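Local coordinates for uncharacterized protein (Bacteroides uniformis, PDB 4JPQ), which is of unknown function but probably binds carbohydrate through a family 9 type carbohydrate-binding fold, at residues Y66-A71 with A88-F93. Sequence-based numbering, arbitrary orientation.
Sequences YKVKEA and ACVEFF
Tyr66 lays one face of its ring over Val90, whose CB sits 3.8 Å from the ring centroid and only 10° off the ring normal, a CH-pi contact. The bond from CA to CB of Tyr66 points toward strand 89-93, and chi1 of -68° sets CG beside the backbone N, anti to the carbonyl carbon; a flat ring suits this place because its face can lie against the branched CB of Val90. Val90 CG2 lies 3.7 Å from Tyr66 CD1, while its other methyl, CG1, lies against both Tyr66 CD2 and Val68 CG2, the latter 4.0 Å from Val90 CG1. At the far end of the ring the phenol OH gives a weak hydrogen bond to the backbone oxygen of Glu91, 2.7 Å from Tyr66 OH to Glu91 O, and also touches Phe92 CB. A phenylalanine in place of Tyr66 would probably keep the packing on Val90 but leave Glu91 O without this donor. Further along, Glu70 OE2 rests 3.5 Å from Ala88 CB, whose short side chain lets the carboxylate oxygen approach; OE2 also accepts a hydrogen bond from Trp155 NE1 and forms a salt bridge with Lys185. Strands 66-70 and 89-93 run roughly antiparallel at 147°, their axes 9.3 Å apart, and hydrogen-bond to other strands: this is face-to-face packing of two beta layers, consistent with the beta-sandwich core of CBD9-like carbohydrate-binding modules.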
loop_
_atom_site.group_PDB
_atom_site.type_symbol
_atom_site.label_atom_id
_atom_site.label_comp_id
_atom_site.label_asym_id
_atom_site.label_seq_id
_atom_site.Cartn_x
_atom_site.Cartn_y
_atom_site.Cartn_z
ATOM N N TYR A 66 2.096 -6.988 -3.233
ATOM C CA TYR A 66 3.257 -6.956 -2.358
ATOM C C TYR A 66 3.687 -8.371 -2.033
ATOM O O TYR A 66 2.829 -9.236 -1.821
ATOM C CB TYR A 66 2.892 -6.321 -1.013
ATOM C CG TYR A 66 2.565 -4.858 -1.031
ATOM C CD1 TYR A 66 1.255 -4.421 -1.242
ATOM C CD2 TYR A 66 3.557 -3.895 -0.779
ATOM C CE1 TYR A 66 0.938 -3.063 -1.232
ATOM C CE2 TYR A 66 3.250 -2.537 -0.767
ATOM C CZ TYR A 66 1.942 -2.128 -0.990
ATOM O OH TYR A 66 1.618 -0.799 -0.990
ATOM N N LYS A 67 5.000 -8.588 -1.942
ATOM C CA LYS A 67 5.598 -9.860 -1.486
ATOM C C LYS A 67 6.507 -9.514 -0.304
ATOM O O LYS A 67 7.304 -8.588 -0.397
ATOM C CB LYS A 67 6.409 -10.524 -2.585
ATOM C CG LYS A 67 5.586 -11.148 -3.704
ATOM C CD LYS A 67 6.434 -11.541 -4.915
ATOM C CE LYS A 67 7.505 -12.588 -4.627
ATOM N NZ LYS A 67 8.170 -13.004 -5.893
ATOM N N VAL A 68 6.401 -10.270 0.786
ATOM C CA VAL A 68 7.179 -10.044 2.015
ATOM C C VAL A 68 7.804 -11.332 2.571
ATOM O O VAL A 68 7.207 -12.396 2.459
ATOM C CB VAL A 68 6.239 -9.484 3.108
ATOM C CG1 VAL A 68 6.963 -9.289 4.433
ATOM C CG2 VAL A 68 5.595 -8.178 2.655
ATOM N N LYS A 69 9.008 -11.210 3.142
ATOM C CA LYS A 69 9.671 -12.281 3.904
ATOM C C LYS A 69 10.259 -11.608 5.156
ATOM O O LYS A 69 11.161 -10.782 5.029
ATOM C CB LYS A 69 10.750 -13.026 3.106
ATOM C CG LYS A 69 11.191 -14.343 3.777
ATOM C CD LYS A 69 12.226 -15.156 3.000
ATOM C CE LYS A 69 13.602 -14.505 3.035
ATOM N NZ LYS A 69 14.659 -15.418 2.518
ATOM N N GLU A 70 9.725 -11.941 6.342
ATOM C CA GLU A 70 10.158 -11.353 7.639
ATOM C C GLU A 70 10.178 -12.343 8.795
ATOM O O GLU A 70 9.606 -13.429 8.699
ATOM C CB GLU A 70 9.306 -10.127 8.009
ATOM C CG GLU A 70 7.808 -10.376 8.074
ATOM C CD GLU A 70 7.001 -9.123 8.399
ATOM O OE1 GLU A 70 7.435 -8.297 9.239
ATOM O OE2 GLU A 70 5.895 -8.979 7.833
ATOM N N ALA A 71 10.831 -11.936 9.889
ATOM C CA ALA A 71 11.046 -12.796 11.078
ATOM C C ALA A 71 9.811 -13.102 11.921
ATOM O O ALA A 71 9.846 -14.041 12.720
ATOM C CB ALA A 71 12.167 -12.241 11.963
ATOM N N ALA A 88 1.790 -6.695 11.215
ATOM C CA ALA A 88 2.664 -6.775 10.019
ATOM C C ALA A 88 1.830 -6.146 8.923
ATOM O O ALA A 88 0.763 -6.667 8.577
ATOM C CB ALA A 88 3.024 -8.208 9.666
ATOM N N CYS A 89 2.313 -5.026 8.395
ATOM C CA CYS A 89 1.519 -4.182 7.524
ATOM C C CYS A 89 2.267 -3.607 6.343
ATOM O O CYS A 89 3.398 -3.156 6.499
ATOM C CB CYS A 89 1.020 -3.043 8.416
ATOM S SG CYS A 89 0.000 -1.767 7.674
ATOM N N VAL A 90 1.595 -3.599 5.183
ATOM C CA VAL A 90 2.085 -2.960 3.952
ATOM C C VAL A 90 1.143 -1.789 3.676
ATOM O O VAL A 90 -0.062 -1.860 3.992
ATOM C CB VAL A 90 2.165 -3.881 2.734
ATOM C CG1 VAL A 90 3.243 -4.931 2.961
ATOM C CG2 VAL A 90 0.822 -4.518 2.381
ATOM N N GLU A 91 1.704 -0.717 3.111
ATOM C CA GLU A 91 0.977 0.532 2.920
ATOM C C GLU A 91 1.224 1.159 1.544
ATOM O O GLU A 91 2.280 0.961 0.945
ATOM C CB GLU A 91 1.375 1.533 4.021
ATOM C CG GLU A 91 1.301 1.000 5.460
ATOM C CD GLU A 91 1.677 2.003 6.541
ATOM O OE1 GLU A 91 2.102 3.124 6.227
ATOM O OE2 GLU A 91 1.568 1.656 7.730
ATOM N N PHE A 92 0.217 1.902 1.073
ATOM C CA PHE A 92 0.239 2.662 -0.178
ATOM C C PHE A 92 -0.352 4.042 0.109
ATOM O O PHE A 92 -1.500 4.137 0.535
ATOM C CB PHE A 92 -0.594 1.954 -1.253
ATOM C CG PHE A 92 -0.755 2.740 -2.546
ATOM C CD1 PHE A 92 0.356 3.269 -3.209
ATOM C CD2 PHE A 92 -2.015 2.900 -3.137
ATOM C CE1 PHE A 92 0.216 3.961 -4.411
ATOM C CE2 PHE A 92 -2.159 3.581 -4.341
ATOM C CZ PHE A 92 -1.042 4.113 -4.977
ATOM N N PHE A 93 0.444 5.084 -0.093
ATOM C CA PHE A 93 0.028 6.479 0.121
ATOM C C PHE A 93 0.042 7.132 -1.255
ATOM O O PHE A 93 0.990 6.917 -2.007
ATOM C CB PHE A 93 1.009 7.227 1.028
ATOM C CG PHE A 93 0.842 6.966 2.515
ATOM C CD1 PHE A 93 0.755 5.671 3.037
ATOM C CD2 PHE A 93 0.865 8.034 3.416
ATOM C CE1 PHE A 93 0.637 5.459 4.413
ATOM C CE2 PHE A 93 0.752 7.824 4.784
ATOM C CZ PHE A 93 0.631 6.535 5.285
#